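Local coordinates for protein acetylserotonin O-methyltransferase (Homo sapiens, PDB 4A6D) that transfers the methyl group of S-adenosylmethionine to the hydroxyl of N-acetylserotonin, giving melatonin, at residues S178-M183 / A245-L250. Numbering follows the deposited sequence.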
loop_
_atom_site.group_PDB
_atom_site.type_symbol
_atom_site.label_atom_id
_atom_site.label_comp_id
_atom_site.label_asym_id
_atom_site.label_seq_id
_atom_site.Cartn_x
_atom_site.Cartn_y
_atom_site.Cartn_z
ATOM N N SER A 178 33.351 -10.842 -21.427
ATOM C CA SER A 178 34.020 -10.732 -22.731
ATOM C C SER A 178 34.574 -12.096 -23.165
ATOM O O SER A 178 34.808 -12.334 -24.349
ATOM C CB SER A 178 35.144 -9.701 -22.665
ATOM O OG SER A 178 36.279 -10.211 -21.982
ATOM N N VAL A 179 34.736 -12.989 -22.181
ATOM C CA VAL A 179 35.204 -14.378 -22.225
ATOM C C VAL A 179 34.205 -15.314 -22.975
ATOM O O VAL A 179 34.575 -16.416 -23.386
ATOM C CB VAL A 179 35.437 -14.744 -20.724
ATOM C CG1 VAL A 179 34.585 -15.893 -20.206
ATOM C CG2 VAL A 179 36.900 -14.945 -20.407
ATOM N N PHE A 180 32.932 -14.863 -23.123
ATOM C CA PHE A 180 31.826 -15.579 -23.753
ATOM C C PHE A 180 31.410 -14.818 -25.005
ATOM O O PHE A 180 30.520 -13.975 -24.937
ATOM C CB PHE A 180 30.643 -15.663 -22.773
ATOM C CG PHE A 180 30.972 -16.197 -21.402
ATOM C CD1 PHE A 180 31.270 -17.545 -21.216
ATOM C CD2 PHE A 180 30.912 -15.369 -20.284
ATOM C CE1 PHE A 180 31.531 -18.050 -19.938
ATOM C CE2 PHE A 180 31.189 -15.868 -19.002
ATOM C CZ PHE A 180 31.504 -17.204 -18.838
ATOM N N PRO A 181 32.048 -15.058 -26.150
ATOM C CA PRO A 181 31.680 -14.308 -27.366
ATOM C C PRO A 181 30.221 -14.423 -27.810
ATOM O O PRO A 181 29.658 -13.458 -28.299
ATOM C CB PRO A 181 32.620 -14.888 -28.434
ATOM C CG PRO A 181 33.700 -15.538 -27.688
ATOM C CD PRO A 181 33.108 -16.048 -26.440
ATOM N N LEU A 182 29.625 -15.595 -27.658
ATOM C CA LEU A 182 28.255 -15.823 -28.073
ATOM C C LEU A 182 27.363 -16.025 -26.840
ATOM O O LEU A 182 27.697 -16.820 -25.956
ATOM C CB LEU A 182 28.231 -16.976 -29.080
ATOM C CG LEU A 182 26.913 -17.569 -29.585
ATOM C CD1 LEU A 182 25.919 -16.499 -30.087
ATOM C CD2 LEU A 182 27.196 -18.603 -30.657
ATOM N N MET A 183 26.271 -15.236 -26.747
ATOM C CA MET A 183 25.383 -15.275 -25.578
ATOM C C MET A 183 23.937 -15.558 -25.912
ATOM O O MET A 183 23.494 -15.299 -27.027
ATOM C CB MET A 183 25.464 -13.955 -24.787
ATOM C CG MET A 183 26.844 -13.580 -24.352
ATOM S SD MET A 183 26.781 -12.092 -23.347
ATOM C CE MET A 183 28.515 -11.799 -23.087
ATOM N N ALA A 245 25.287 -21.213 -27.569
ATOM C CA ALA A 245 25.825 -20.071 -26.828
ATOM C C ALA A 245 26.916 -20.530 -25.874
ATOM O O ALA A 245 26.943 -21.702 -25.471
ATOM C CB ALA A 245 24.713 -19.376 -26.040
ATOM N N ASP A 246 27.823 -19.599 -25.533
ATOM C CA ASP A 246 28.933 -19.832 -24.617
ATOM C C ASP A 246 28.424 -19.489 -23.240
ATOM O O ASP A 246 28.869 -20.082 -22.260
ATOM C CB ASP A 246 30.141 -18.937 -24.988
ATOM C CG ASP A 246 30.645 -19.159 -26.402
ATOM O OD1 ASP A 246 30.966 -20.307 -26.738
ATOM O OD2 ASP A 246 30.712 -18.181 -27.170
ATOM N N LEU A 247 27.473 -18.529 -23.180
ATOM C CA LEU A 247 26.824 -18.054 -21.949
ATOM C C LEU A 247 25.312 -18.011 -22.084
ATOM O O LEU A 247 24.776 -17.410 -23.029
ATOM C CB LEU A 247 27.372 -16.673 -21.548
ATOM C CG LEU A 247 26.809 -16.014 -20.293
ATOM C CD1 LEU A 247 27.329 -16.667 -19.036
ATOM C CD2 LEU A 247 27.113 -14.536 -20.281
ATOM N N TYR A 248 24.622 -18.633 -21.121
ATOM C CA TYR A 248 23.160 -18.552 -21.007
ATOM C C TYR A 248 22.833 -17.623 -19.832
ATOM O O TYR A 248 23.386 -17.805 -18.746
ATOM C CB TYR A 248 22.529 -19.948 -20.855
ATOM C CG TYR A 248 22.665 -20.763 -22.131
ATOM C CD1 TYR A 248 21.724 -20.657 -23.155
ATOM C CD2 TYR A 248 23.789 -21.557 -22.359
ATOM C CE1 TYR A 248 21.884 -21.333 -24.357
ATOM C CE2 TYR A 248 23.955 -22.252 -23.563
ATOM C CZ TYR A 248 23.001 -22.129 -24.556
ATOM O OH TYR A 248 23.111 -22.845 -25.715
ATOM N N ILE A 249 22.014 -16.580 -20.066
ATOM C CA ILE A 249 21.624 -15.599 -19.037
ATOM C C ILE A 249 20.206 -15.882 -18.566
ATOM O O ILE A 249 19.308 -15.984 -19.395
ATOM C CB ILE A 249 21.774 -14.128 -19.527
ATOM C CG1 ILE A 249 23.179 -13.867 -20.154
ATOM C CG2 ILE A 249 21.405 -13.113 -18.416
ATOM C CD1 ILE A 249 23.398 -12.447 -20.821
ATOM N N LEU A 250 20.000 -16.021 -17.254
ATOM C CA LEU A 250 18.652 -16.224 -16.700
ATOM C C LEU A 250 18.343 -15.072 -15.731
ATOM O O LEU A 250 18.739 -15.128 -14.556
ATOM C CB LEU A 250 18.483 -17.589 -15.994
ATOM C CG LEU A 250 18.360 -18.864 -16.827
ATOM C CD1 LEU A 250 18.374 -20.073 -15.920
ATOM C CD2 LEU A 250 17.065 -18.903 -17.605
#
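At the N-terminal ends of two neighbouring parallel strands in the Rossmann-like sheet of this class I methyltransferase, 182-186 and 247-251, residues 178-183 and 245-250 come together. Met183 and Leu247 form the parallel bridge, and the CA of Met183 makes a CA-H...O contact with Leu247 O. Just before it, Leu182 O takes two N-H groups: Asp246 N at 2.8 Å, arriving from above the carbonyl plane, and Leu247 N at a longer 3.3 Å, within that plane. Asp246 returns the bond through its side chain. With CG beside its own backbone N (chi1 -58°), it brings the anti lone pair of OD2 onto Leu182 N at 2.8 Å, so backbone and carboxylate together bind Leu182 on both its N-H and its C=O. The same OD2 lies 3.3 Å from Pro181 CD, while OD1 is turned to a salt bridge with Lys274, which probably helps keep the carboxylate ionised. Next to these bonds, Phe180 crosses Leu247 obliquely. Leu247 CD1 sits over one ring face, 4.0 Å from the centroid of Phe180, a CH-pi contact, and Val179 CG1 covers the opposite face. An alanine at Phe180 would lose the ring between these two methyl groups and would probably loosen the packing around Leu247. The other branch of Leu247, CD2, meets Met183 SD at 3.9 Å; these two side chains run alongside each other, and the extended Met183 chain also brings SD near Ile249 CD1. In the sheet, Met183 bonds through its backbone to Lys205 and Thr207 of strand 205-210, whereas Leu247 and Ile249 pack on Leu280 and Ile282 of strand 278-283. Tyr248 and Leu250 pack against helix 259-272, on Ile269 among others.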